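Local structure of tyrocidine synthase 3 (Brevibacillus parabrevis, 4MRT) at residues Gly32-Phe38 and Phe68-Lys74; Ala47-Ala51 and Leu62-Phe68. The protein serves as a peptidyl carrier domain of a tyrocidine-producing synthetase, probably carrying intermediates on a phosphopantetheine arm that the transferase Sfp installs from coenzyme A. The protein carries 1 engineered substitution. All coordinates share one frame. Residue numbers count along the deposited sequence, not the author numbering.

Contact 1 (Gly32-Phe38 and Phe68-Lys74). With COA (coenzyme A), chain D.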
ATOM      1  N   GLY A  32     -14.199  15.197   9.390  1.00 24.36           N
ATOM      2  CA  GLY A  32     -15.289  15.753   8.590  1.00 24.52           C
ATOM      3  C   GLY A  32     -15.771  14.763   7.532  1.00 25.99           C
ATOM      4  O   GLY A  32     -15.090  13.769   7.237  1.00 25.31           O
ATOM      5  N   ILE A  33     -16.928  15.035   6.937  1.00 22.35           N
ATOM      6  CA  ILE A  33     -17.548  14.060   6.052  1.00 23.17           C
ATOM      7  C   ILE A  33     -17.055  14.194   4.615  1.00 21.65           C
ATOM      8  O   ILE A  33     -17.431  13.399   3.757  1.00 21.59           O
ATOM      9  CB  ILE A  33     -19.103  14.113   6.103  1.00 24.07           C
ATOM     10  CG1 ILE A  33     -19.626  15.502   5.719  1.00 25.10           C
ATOM     11  CG2 ILE A  33     -19.584  13.708   7.484  1.00 24.70           C
ATOM     12  CD1 ILE A  33     -21.108  15.545   5.416  1.00 25.13           C
ATOM     13  N   LEU A  34     -16.240  15.215   4.357  1.00 21.44           N
ATOM     14  CA  LEU A  34     -15.574  15.391   3.083  1.00 21.93           C
ATOM     15  C   LEU A  34     -14.064  15.058   3.180  1.00 20.77           C
ATOM     16  O   LEU A  34     -13.325  15.302   2.242  1.00 18.84           O
ATOM     17  CB  LEU A  34     -15.755  16.841   2.608  1.00 22.50           C
ATOM     18  CG  LEU A  34     -16.865  17.229   1.629  1.00 24.71           C
ATOM     19  CD1 LEU A  34     -18.151  16.417   1.748  1.00 24.65           C
ATOM     20  CD2 LEU A  34     -17.138  18.708   1.738  1.00 24.23           C
ATOM     21  N   ASP A  35     -13.604  14.560   4.327  1.00 20.91           N
ATOM     22  CA  ASP A  35     -12.180  14.268   4.515  1.00 21.08           C
ATOM     23  C   ASP A  35     -11.859  13.023   3.688  1.00 18.06           C
ATOM     24  O   ASP A  35     -12.563  12.018   3.744  1.00 17.76           O
ATOM     25  CB  ASP A  35     -11.815  13.979   5.975  1.00 21.15           C
ATOM     26  CG  ASP A  35     -11.889  15.214   6.885  1.00 24.04           C
ATOM     27  OD1 ASP A  35     -12.074  16.343   6.397  1.00 24.99           O
ATOM     28  OD2 ASP A  35     -11.753  15.034   8.125  1.00 25.25           O
ATOM     29  N   ASN A  36     -10.807  13.092   2.919  1.00 17.78           N
ATOM     30  CA  ASN A  36     -10.361  11.915   2.179  1.00 17.30           C
ATOM     31  C   ASN A  36      -9.666  10.901   3.096  1.00 16.30           C
ATOM     32  O   ASN A  36      -8.650  11.211   3.695  1.00 15.96           O
ATOM     33  CB  ASN A  36      -9.437  12.323   1.049  1.00 18.53           C
ATOM     34  CG  ASN A  36      -9.011  11.136   0.210  1.00 17.74           C
ATOM     35  OD1 ASN A  36      -8.641  10.110   0.740  1.00 17.84           O
ATOM     36  ND2 ASN A  36      -9.105  11.267  -1.099  1.00 19.50           N
ATOM     37  N   PHE A  37     -10.209   9.690   3.176  1.00 16.70           N
ATOM     38  CA  PHE A  37      -9.696   8.611   4.048  1.00 18.03           C
ATOM     39  C   PHE A  37      -8.184   8.430   3.956  1.00 18.07           C
ATOM     40  O   PHE A  37      -7.513   8.253   4.974  1.00 16.26           O
ATOM     41  CB  PHE A  37     -10.399   7.281   3.708  1.00 19.46           C
ATOM     42  CG  PHE A  37     -10.056   6.134   4.621  1.00 19.91           C
ATOM     43  CD1 PHE A  37     -10.488   6.124   5.951  1.00 21.24           C
ATOM     44  CD2 PHE A  37      -9.316   5.044   4.153  1.00 20.90           C
ATOM     45  CE1 PHE A  37     -10.191   5.063   6.788  1.00 21.07           C
ATOM     46  CE2 PHE A  37      -9.031   3.972   4.989  1.00 20.66           C
ATOM     47  CZ  PHE A  37      -9.456   3.983   6.305  1.00 20.97           C
ATOM     48  N   PHE A  38      -7.657   8.508   2.733  1.00 17.46           N
ATOM     49  CA  PHE A  38      -6.260   8.240   2.472  1.00 18.16           C
ATOM     50  C   PHE A  38      -5.356   9.434   2.701  1.00 18.75           C
ATOM     51  O   PHE A  38      -4.150   9.268   2.663  1.00 20.03           O
ATOM     52  CB  PHE A  38      -6.110   7.675   1.052  1.00 17.68           C
ATOM     53  CG  PHE A  38      -6.866   6.393   0.882  1.00 17.68           C
ATOM     54  CD1 PHE A  38      -6.382   5.235   1.438  1.00 17.99           C
ATOM     55  CD2 PHE A  38      -8.122   6.377   0.274  1.00 18.04           C
ATOM     56  CE1 PHE A  38      -7.096   4.063   1.356  1.00 18.84           C
ATOM     57  CE2 PHE A  38      -8.838   5.210   0.177  1.00 17.72           C
ATOM     58  CZ  PHE A  38      -8.328   4.053   0.712  1.00 19.34           C
ATOM     59  N   PHE A  68     -12.194   3.075  -2.133  1.00 20.61           N
ATOM     60  CA  PHE A  68     -11.091   3.749  -2.839  1.00 19.29           C
ATOM     61  C   PHE A  68     -11.558   4.786  -3.858  1.00 18.77           C
ATOM     62  O   PHE A  68     -10.901   5.805  -4.069  1.00 16.72           O
ATOM     63  CB  PHE A  68     -10.212   2.700  -3.519  1.00 19.28           C
ATOM     64  CG  PHE A  68      -9.205   2.108  -2.609  1.00 19.70           C
ATOM     65  CD1 PHE A  68      -7.964   2.718  -2.448  1.00 19.20           C
ATOM     66  CD2 PHE A  68      -9.483   0.960  -1.899  1.00 19.20           C
ATOM     67  CE1 PHE A  68      -7.028   2.173  -1.606  1.00 20.00           C
ATOM     68  CE2 PHE A  68      -8.544   0.420  -1.045  1.00 20.50           C
ATOM     69  CZ  PHE A  68      -7.320   1.017  -0.897  1.00 20.03           C
ATOM     70  N   ALA A  69     -12.685   4.498  -4.508  1.00 19.07           N
ATOM     71  CA  ALA A  69     -13.230   5.347  -5.559  1.00 19.42           C
ATOM     72  C   ALA A  69     -13.810   6.663  -5.023  1.00 20.01           C
ATOM     73  O   ALA A  69     -13.685   7.691  -5.664  1.00 19.15           O
ATOM     74  CB  ALA A  69     -14.299   4.579  -6.317  1.00 20.48           C
ATOM     75  N   GLN A  70     -14.439   6.606  -3.846  1.00 19.56           N
ATOM     76  CA  GLN A  70     -15.100   7.745  -3.234  1.00 20.65           C
ATOM     77  C   GLN A  70     -14.844   7.697  -1.689  1.00 18.98           C
ATOM     78  O   GLN A  70     -15.721   7.340  -0.920  1.00 19.48           O
ATOM     79  CB  GLN A  70     -16.593   7.726  -3.593  1.00 23.25           C
ATOM     80  CG  GLN A  70     -17.357   6.520  -3.075  1.00 27.07           C
ATOM     81  CD  GLN A  70     -18.676   6.258  -3.797  1.00 33.11           C
ATOM     82  OE1 GLN A  70     -18.797   6.478  -4.997  1.00 35.42           O
ATOM     83  NE2 GLN A  70     -19.659   5.725  -3.064  1.00 35.20           N
ATOM     84  N   PRO A  71     -13.613   8.039  -1.260  1.00 18.10           N
ATOM     85  CA  PRO A  71     -13.077   7.833   0.095  1.00 18.33           C
ATOM     86  C   PRO A  71     -13.457   8.928   1.080  1.00 18.55           C
ATOM     87  O   PRO A  71     -12.573   9.510   1.736  1.00 18.19           O
ATOM     88  CB  PRO A  71     -11.572   7.866  -0.129  1.00 17.41           C
ATOM     89  CG  PRO A  71     -11.418   8.864  -1.207  1.00 18.03           C
ATOM     90  CD  PRO A  71     -12.613   8.693  -2.118  1.00 18.37           C
ATOM     91  N   THR A  72     -14.751   9.221   1.148  1.00 19.19           N
ATOM     92  CA  THR A  72     -15.298  10.198   2.091  1.00 19.35           C
ATOM     93  C   THR A  72     -16.484   9.553   2.786  1.00 18.73           C
ATOM     94  O   THR A  72     -17.157   8.658   2.243  1.00 17.75           O
ATOM     95  CB  THR A  72     -15.757  11.522   1.412  1.00 20.47           C
ATOM     96  OG1 THR A  72     -16.758  11.238   0.429  1.00 21.40           O
ATOM     97  CG2 THR A  72     -14.603  12.275   0.754  1.00 21.63           C
ATOM     98  N   ILE A  73     -16.708   9.977   4.031  1.00 20.57           N
ATOM     99  CA  ILE A  73     -17.842   9.536   4.817  1.00 19.88           C
ATOM    100  C   ILE A  73     -19.185   9.844   4.147  1.00 19.41           C
ATOM    101  O   ILE A  73     -20.110   9.033   4.203  1.00 21.77           O
ATOM    102  CB  ILE A  73     -17.792  10.178   6.232  1.00 21.37           C
ATOM    103  CG1 ILE A  73     -16.748   9.438   7.086  1.00 22.28           C
ATOM    104  CG2 ILE A  73     -19.164  10.103   6.903  1.00 21.35           C
ATOM    105  CD1 ILE A  73     -16.258  10.227   8.281  1.00 23.84           C
ATOM    106  N   LYS A  74     -19.305  11.006   3.532  1.00 20.53           N
ATOM    107  CA  LYS A  74     -20.551  11.379   2.873  1.00 21.92           C
ATOM    108  C   LYS A  74     -20.901  10.353   1.802  1.00 23.65           C
ATOM    109  O   LYS A  74     -22.015   9.779   1.808  1.00 21.57           O
ATOM    110  CB  LYS A  74     -20.430  12.763   2.249  1.00 23.28           C
ATOM    111  CG  LYS A  74     -21.758  13.307   1.750  1.00 24.94           C
ATOM    112  CD  LYS A  74     -21.608  14.625   1.032  1.00 25.26           C
ATOM    113  CE  LYS A  74     -22.945  14.980   0.418  1.00 26.58           C
ATOM    114  NZ  LYS A  74     -22.883  16.299  -0.218  1.00 27.17           N
TER
HETATM  115  N1A COA D 302      -1.411  -0.982  -8.147  1.00 19.29           N
HETATM  116  C2A COA D 302      -0.112  -0.949  -7.789  1.00 18.55           C
HETATM  117  N3A COA D 302       0.442   0.024  -7.069  1.00 18.38           N
HETATM  118  C4A COA D 302      -0.312   1.080  -6.673  1.00 19.02           C
HETATM  119  C5A COA D 302      -1.732   1.136  -7.032  1.00 18.26           C
HETATM  120  C6A COA D 302      -2.263   0.017  -7.813  1.00 19.16           C
HETATM  121  N6A COA D 302      -3.561   0.013  -8.169  1.00 17.69           N
HETATM  122  N7A COA D 302      -2.239   2.271  -6.514  1.00 18.86           N
HETATM  123  C8A COA D 302      -1.222   2.909  -5.895  1.00 18.45           C
HETATM  124  N9A COA D 302      -0.074   2.197  -6.007  1.00 17.74           N
HETATM  125  C1B COA D 302       1.244   2.537  -5.416  1.00 18.14           C
HETATM  126  C2B COA D 302       1.528   4.026  -5.378  1.00 17.56           C
HETATM  127  O2B COA D 302       2.902   4.225  -5.770  1.00 17.32           O
HETATM  128  C3B COA D 302       1.370   4.351  -3.898  1.00 17.63           C
HETATM  129  O3B COA D 302       2.195   5.423  -3.465  1.00 18.36           O
HETATM  130  P3B COA D 302       1.623   6.891  -3.090  1.00 21.16           P
HETATM  131  O7A COA D 302       2.598   7.459  -2.105  1.00 20.77           O
HETATM  132  O8A COA D 302       1.622   7.673  -4.376  1.00 21.53           O
HETATM  133  O9A COA D 302       0.248   6.638  -2.562  1.00 23.24           O
HETATM  134  C4B COA D 302       1.878   3.073  -3.272  1.00 17.33           C
HETATM  135  O4B COA D 302       1.296   2.059  -4.052  1.00 16.26           O
HETATM  136  C5B COA D 302       1.532   2.871  -1.818  1.00 17.41           C
HETATM  137  O5B COA D 302       1.711   1.490  -1.516  1.00 18.46           O
HETATM  138  P1A COA D 302       1.350   1.008  -0.027  1.00 17.85           P
HETATM  139  O1A COA D 302       2.144   1.828   0.946  1.00 16.59           O
HETATM  140  O2A COA D 302       1.545  -0.487   0.008  1.00 18.66           O
HETATM  141  O3A COA D 302      -0.169   1.464   0.099  1.00 19.97           O
HETATM  142  P2A COA D 302      -1.331   0.546   0.723  1.00 22.52           P
HETATM  143  O4A COA D 302      -0.805  -0.609   1.563  1.00 21.64           O
HETATM  144  O5A COA D 302      -2.319   1.500   1.414  1.00 23.18           O
HETATM  145  O6A COA D 302      -2.160  -0.051  -0.544  1.00 24.06           O
HETATM  146  CBP COA D 302      -2.628  -0.813  -2.834  1.00 25.19           C
HETATM  147  CCP COA D 302      -1.798   0.092  -1.912  1.00 24.93           C
HETATM  148  CDP COA D 302      -3.352  -2.047  -2.315  1.00 24.49           C
HETATM  149  CEP COA D 302      -2.504  -0.589  -4.320  1.00 24.22           C
HETATM  150  CAP COA D 302      -3.957   0.066  -2.705  1.00 26.20           C
HETATM  151  OAP COA D 302      -3.733   1.472  -2.909  1.00 25.65           O
HETATM  152  C9P COA D 302      -5.126  -0.281  -3.643  1.00 27.36           C
HETATM  153  O9P COA D 302      -5.785  -1.312  -3.510  1.00 26.73           O
HETATM  154  N8P COA D 302      -5.411   0.574  -4.633  1.00 30.78           N
HETATM  155  C7P COA D 302      -6.438   0.291  -5.633  1.00 31.17           C
HETATM  156  C6P COA D 302      -7.807   0.837  -5.257  1.00 32.39           C
HETATM  157  C5P COA D 302      -8.801   0.638  -6.396  1.00 32.90           C
HETATM  158  O5P COA D 302      -9.199  -0.496  -6.594  1.00 30.70           O
HETATM  159  N4P COA D 302      -9.213   1.715  -7.108  1.00 36.50           N
HETATM  160  C3P COA D 302     -10.151   1.636  -8.241  1.00 39.23           C
HETATM  161  C2P COA D 302     -11.483   2.370  -8.034  1.00 43.05           C
HETATM  162  S1P COA D 302     -12.678   2.008  -9.373  1.00 48.77           S
HETATM  163  O   HOH W   1     -14.930  11.787   5.241  1.00 16.08           O
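The ring of F68 is sandwiched between F38 and coenzyme A: F38 lies over one face in an offset stack, centroids 4.5 Å apart and planes at 21°, while C6P of coenzyme A lies 3.3 Å from CG of F68 over the opposite face. CD2 of F38 also touches P71 CB (3.8 Å). The irregular 32-38 segment is joined to the turn between helices 64-69 and 73-81 mainly through backbone atoms. F37 N donates to P71 O (2.8 Å), P71 being the centre of an inverse gamma turn, and K74 N donates to I33 O (3.0 Å), so the loop satisfies a first-turn amide of helix 73-81. Water 1 fills the gap, donating to G32 O and D35 O and accepting from I73 N, each at 2.8 Å. An apolar contact joins I33 CG2 to I73 CG2 at 3.7 Å. A type I turn from G32 to D35 and an Asx turn, F38 N to N36 OD1 (2.7 Å), shape the loop. The loop between the first two helices of the four-helix carrier-protein fold is pinned across the junction of helices 64-69 and 73-81, with its F38-F68 end at the coenzyme A site.

Contact 2 (Ala47-Ala51 and Leu62-Phe68). With COA (coenzyme A), chain D.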
ATOM      1  N   ALA A  47      -8.457   0.238   5.508  1.00 19.95           N
ATOM      2  CA  ALA A  47      -9.669   0.211   4.689  1.00 19.36           C
ATOM      3  C   ALA A  47     -10.422  -1.108   4.908  1.00 20.89           C
ATOM      4  O   ALA A  47     -11.653  -1.103   4.916  1.00 19.45           O
ATOM      5  CB  ALA A  47      -9.338   0.419   3.205  1.00 18.79           C
ATOM      6  N   MET A  48      -9.685  -2.218   5.117  1.00 22.25           N
ATOM      7  CA  MET A  48     -10.301  -3.551   5.332  1.00 23.27           C
ATOM      8  C   MET A  48     -11.052  -3.538   6.660  1.00 23.14           C
ATOM      9  O   MET A  48     -12.155  -4.034   6.736  1.00 21.61           O
ATOM     10  CB  MET A  48      -9.298  -4.710   5.433  1.00 23.64           C
ATOM     11  CG  MET A  48      -8.283  -4.908   4.321  1.00 25.83           C
ATOM     12  SD  MET A  48      -9.019  -5.017   2.695  1.00 28.64           S
ATOM     13  CE  MET A  48      -8.824  -3.307   2.241  1.00 31.68           C
ATOM     14  N   ALA A  49     -10.386  -3.044   7.699  1.00 22.65           N
ATOM     15  CA  ALA A  49     -11.001  -2.863   9.002  1.00 24.08           C
ATOM     16  C   ALA A  49     -12.237  -1.985   8.897  1.00 24.98           C
ATOM     17  O   ALA A  49     -13.249  -2.290   9.528  1.00 26.11           O
ATOM     18  CB  ALA A  49     -10.017  -2.259   9.988  1.00 23.76           C
ATOM     19  N   VAL A  50     -12.177  -0.907   8.116  1.00 23.44           N
ATOM     20  CA  VAL A  50     -13.376  -0.086   7.898  1.00 23.25           C
ATOM     21  C   VAL A  50     -14.520  -0.895   7.292  1.00 24.17           C
ATOM     22  O   VAL A  50     -15.653  -0.794   7.773  1.00 23.84           O
ATOM     23  CB  VAL A  50     -13.118   1.181   7.053  1.00 22.97           C
ATOM     24  CG1 VAL A  50     -14.429   1.847   6.611  1.00 23.78           C
ATOM     25  CG2 VAL A  50     -12.282   2.168   7.833  1.00 22.53           C
ATOM     26  N   ALA A  51     -14.236  -1.672   6.243  1.00 24.82           N
ATOM     27  CA  ALA A  51     -15.239  -2.502   5.576  1.00 26.00           C
ATOM     28  C   ALA A  51     -15.797  -3.617   6.479  1.00 27.73           C
ATOM     29  O   ALA A  51     -17.000  -3.915   6.454  1.00 30.33           O
ATOM     30  CB  ALA A  51     -14.656  -3.095   4.298  1.00 26.17           C
ATOM     31  N   LEU A  62     -19.320  -3.681   1.909  1.00 35.35           N
ATOM     32  CA  LEU A  62     -18.671  -2.517   1.308  1.00 32.58           C
ATOM     33  C   LEU A  62     -17.524  -2.993   0.419  1.00 31.20           C
ATOM     34  O   LEU A  62     -16.447  -3.309   0.928  1.00 29.80           O
ATOM     35  CB  LEU A  62     -18.141  -1.582   2.396  1.00 32.50           C
ATOM     36  CG  LEU A  62     -17.374  -0.330   1.981  1.00 32.50           C
ATOM     37  CD1 LEU A  62     -18.188   0.472   0.984  1.00 33.13           C
ATOM     38  CD2 LEU A  62     -17.026   0.519   3.196  1.00 34.18           C
ATOM     39  N   PRO A  63     -17.739  -3.039  -0.914  1.00 30.18           N
ATOM     40  CA  PRO A  63     -16.615  -3.450  -1.747  1.00 26.34           C
ATOM     41  C   PRO A  63     -15.474  -2.452  -1.588  1.00 24.86           C
ATOM     42  O   PRO A  63     -15.690  -1.249  -1.449  1.00 23.29           O
ATOM     43  CB  PRO A  63     -17.200  -3.437  -3.169  1.00 26.86           C
ATOM     44  CG  PRO A  63     -18.690  -3.507  -2.976  1.00 27.47           C
ATOM     45  CD  PRO A  63     -18.912  -2.692  -1.732  1.00 28.83           C
ATOM     46  N   LEU A  64     -14.256  -2.955  -1.547  1.00 24.07           N
ATOM     47  CA  LEU A  64     -13.122  -2.096  -1.296  1.00 23.62           C
ATOM     48  C   LEU A  64     -12.943  -1.063  -2.379  1.00 23.97           C
ATOM     49  O   LEU A  64     -12.569   0.072  -2.082  1.00 26.08           O
ATOM     50  CB  LEU A  64     -11.859  -2.908  -1.083  1.00 22.68           C
ATOM     51  CG  LEU A  64     -11.632  -3.377   0.359  1.00 24.01           C
ATOM     52  CD1 LEU A  64     -11.608  -2.206   1.326  1.00 23.89           C
ATOM     53  CD2 LEU A  64     -12.651  -4.403   0.822  1.00 23.21           C
ATOM     54  N   LYS A  65     -13.222  -1.447  -3.622  1.00 24.70           N
ATOM     55  CA  LYS A  65     -13.088  -0.549  -4.759  1.00 25.91           C
ATOM     56  C   LYS A  65     -13.978   0.686  -4.600  1.00 24.93           C
ATOM     57  O   LYS A  65     -13.619   1.765  -5.039  1.00 23.30           O
ATOM     58  CB  LYS A  65     -13.383  -1.274  -6.092  1.00 28.29           C
ATOM     59  CG  LYS A  65     -14.860  -1.514  -6.390  1.00 32.09           C
ATOM     60  CD  LYS A  65     -15.099  -2.635  -7.397  1.00 35.32           C
ATOM     61  CE  LYS A  65     -14.333  -2.399  -8.691  1.00 38.81           C
ATOM     62  NZ  LYS A  65     -14.903  -3.168  -9.839  1.00 40.34           N
ATOM     63  N   VAL A  66     -15.130   0.523  -3.952  1.00 25.87           N
ATOM     64  CA  VAL A  66     -16.006   1.652  -3.646  1.00 25.39           C
ATOM     65  C   VAL A  66     -15.381   2.623  -2.646  1.00 24.84           C
ATOM     66  O   VAL A  66     -15.431   3.841  -2.845  1.00 25.24           O
ATOM     67  CB  VAL A  66     -17.376   1.156  -3.142  1.00 26.71           C
ATOM     68  CG1 VAL A  66     -18.194   2.314  -2.569  1.00 28.28           C
ATOM     69  CG2 VAL A  66     -18.111   0.475  -4.289  1.00 25.81           C
ATOM     70  N   LEU A  67     -14.779   2.104  -1.577  1.00 23.27           N
ATOM     71  CA  LEU A  67     -14.095   2.958  -0.612  1.00 23.35           C
ATOM     72  C   LEU A  67     -12.952   3.738  -1.265  1.00 22.58           C
ATOM     73  O   LEU A  67     -12.772   4.933  -1.027  1.00 20.95           O
ATOM     74  CB  LEU A  67     -13.600   2.107   0.557  1.00 25.62           C
ATOM     75  CG  LEU A  67     -12.858   2.789   1.705  1.00 28.27           C
ATOM     76  CD1 LEU A  67     -13.431   4.147   2.090  1.00 30.55           C
ATOM     77  CD2 LEU A  67     -12.882   1.852   2.900  1.00 28.73           C
ATOM     78  N   PHE A  68     -12.194   3.075  -2.133  1.00 20.61           N
ATOM     79  CA  PHE A  68     -11.091   3.749  -2.839  1.00 19.29           C
ATOM     80  C   PHE A  68     -11.558   4.786  -3.858  1.00 18.77           C
ATOM     81  O   PHE A  68     -10.901   5.805  -4.069  1.00 16.72           O
ATOM     82  CB  PHE A  68     -10.212   2.700  -3.519  1.00 19.28           C
ATOM     83  CG  PHE A  68      -9.205   2.108  -2.609  1.00 19.70           C
ATOM     84  CD1 PHE A  68      -7.964   2.718  -2.448  1.00 19.20           C
ATOM     85  CD2 PHE A  68      -9.483   0.960  -1.899  1.00 19.20           C
ATOM     86  CE1 PHE A  68      -7.028   2.173  -1.606  1.00 20.00           C
ATOM     87  CE2 PHE A  68      -8.544   0.420  -1.045  1.00 20.50           C
ATOM     88  CZ  PHE A  68      -7.320   1.017  -0.897  1.00 20.03           C
TER
HETATM   89  N1A COA D 302      -1.411  -0.982  -8.147  1.00 19.29           N
HETATM   90  C2A COA D 302      -0.112  -0.949  -7.789  1.00 18.55           C
HETATM   91  N3A COA D 302       0.442   0.024  -7.069  1.00 18.38           N
HETATM   92  C4A COA D 302      -0.312   1.080  -6.673  1.00 19.02           C
HETATM   93  C5A COA D 302      -1.732   1.136  -7.032  1.00 18.26           C
HETATM   94  C6A COA D 302      -2.263   0.017  -7.813  1.00 19.16           C
HETATM   95  N6A COA D 302      -3.561   0.013  -8.169  1.00 17.69           N
HETATM   96  N7A COA D 302      -2.239   2.271  -6.514  1.00 18.86           N
HETATM   97  C8A COA D 302      -1.222   2.909  -5.895  1.00 18.45           C
HETATM   98  N9A COA D 302      -0.074   2.197  -6.007  1.00 17.74           N
HETATM   99  C1B COA D 302       1.244   2.537  -5.416  1.00 18.14           C
HETATM  100  C2B COA D 302       1.528   4.026  -5.378  1.00 17.56           C
HETATM  101  O2B COA D 302       2.902   4.225  -5.770  1.00 17.32           O
HETATM  102  C3B COA D 302       1.370   4.351  -3.898  1.00 17.63           C
HETATM  103  O3B COA D 302       2.195   5.423  -3.465  1.00 18.36           O
HETATM  104  P3B COA D 302       1.623   6.891  -3.090  1.00 21.16           P
HETATM  105  O7A COA D 302       2.598   7.459  -2.105  1.00 20.77           O
HETATM  106  O8A COA D 302       1.622   7.673  -4.376  1.00 21.53           O
HETATM  107  O9A COA D 302       0.248   6.638  -2.562  1.00 23.24           O
HETATM  108  C4B COA D 302       1.878   3.073  -3.272  1.00 17.33           C
HETATM  109  O4B COA D 302       1.296   2.059  -4.052  1.00 16.26           O
HETATM  110  C5B COA D 302       1.532   2.871  -1.818  1.00 17.41           C
HETATM  111  O5B COA D 302       1.711   1.490  -1.516  1.00 18.46           O
HETATM  112  P1A COA D 302       1.350   1.008  -0.027  1.00 17.85           P
HETATM  113  O1A COA D 302       2.144   1.828   0.946  1.00 16.59           O
HETATM  114  O2A COA D 302       1.545  -0.487   0.008  1.00 18.66           O
HETATM  115  O3A COA D 302      -0.169   1.464   0.099  1.00 19.97           O
HETATM  116  P2A COA D 302      -1.331   0.546   0.723  1.00 22.52           P
HETATM  117  O4A COA D 302      -0.805  -0.609   1.563  1.00 21.64           O
HETATM  118  O5A COA D 302      -2.319   1.500   1.414  1.00 23.18           O
HETATM  119  O6A COA D 302      -2.160  -0.051  -0.544  1.00 24.06           O
HETATM  120  CBP COA D 302      -2.628  -0.813  -2.834  1.00 25.19           C
HETATM  121  CCP COA D 302      -1.798   0.092  -1.912  1.00 24.93           C
HETATM  122  CDP COA D 302      -3.352  -2.047  -2.315  1.00 24.49           C
HETATM  123  CEP COA D 302      -2.504  -0.589  -4.320  1.00 24.22           C
HETATM  124  CAP COA D 302      -3.957   0.066  -2.705  1.00 26.20           C
HETATM  125  OAP COA D 302      -3.733   1.472  -2.909  1.00 25.65           O
HETATM  126  C9P COA D 302      -5.126  -0.281  -3.643  1.00 27.36           C
HETATM  127  O9P COA D 302      -5.785  -1.312  -3.510  1.00 26.73           O
HETATM  128  N8P COA D 302      -5.411   0.574  -4.633  1.00 30.78           N
HETATM  129  C7P COA D 302      -6.438   0.291  -5.633  1.00 31.17           C
HETATM  130  C6P COA D 302      -7.807   0.837  -5.257  1.00 32.39           C
HETATM  131  C5P COA D 302      -8.801   0.638  -6.396  1.00 32.90           C
HETATM  132  O5P COA D 302      -9.199  -0.496  -6.594  1.00 30.70           O
HETATM  133  N4P COA D 302      -9.213   1.715  -7.108  1.00 36.50           N
HETATM  134  C3P COA D 302     -10.151   1.636  -8.241  1.00 39.23           C
HETATM  135  C2P COA D 302     -11.483   2.370  -8.034  1.00 43.05           C
HETATM  136  S1P COA D 302     -12.678   2.008  -9.373  1.00 48.77           S
HETATM  137  O   HOH W   2     -18.199  -4.842   4.194  1.00 40.56           O
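L62 opens the segment beside the end of 47-51, where the two backbones come nearest: its CA lies 5.5 Å from that of A51. Water 2 links them, donating to A51 O (2.7 Å) and accepting from L62 N (2.8 Å), and CB of A51 packs 4.2 Å from CB of L62. P63 then takes the N-cap position, and its CA-to-CB bond points away from helix 44-58. At the first residue of the helix, L64 turns toward the partner, its side chain touching A47 and A51, one turn apart, with CD1 3.9 Å from A47 CB and CD2 4.2 Å from A51 CB. K65 and V66 do not reach the 47-51 segment, although K65 O lies 3.7 Å from C2P of coenzyme A. L67, three residues after L64, returns to the interface: its CD2 sits 3.8 Å from A47 CB and 4.0 Å from V50 CG1. F68 closes the segment, reaching A47 CB with CE2 at 4.3 Å while C6P of coenzyme A covers one face of its ring. The small side chains of A47 and A51 receive the leucines, and the short axes, 10.4 Å apart at closest approach, cross at 115°. L67 also touches L76 of helix 73-81, and V50 touches W22 of helix 13-26. Such apolar packing of a short helix obliquely on a longer one belongs to the core of the four-helix carrier-protein fold.

Helix 64-69 serves both contacts, and F68 is the residue they share: F38 of contact 1 stacks on its ring, A47 of contact 2 touches it, and coenzyme A lies against it. Along the sequence, contact 2 is nested inside the loop that contact 1 closes. Their centres are about 11 Å apart, yet they meet directly through F37, whose CZ is 3.7 Å from V50 CG2 and whose CE2 is 3.8 Å from A47 N. The general principle is a buried core continuing into a binding surface: F68, A69 and K65 line the coenzyme A pocket with H43 and A44, and both M48 and L64 pack against the Sfp chain.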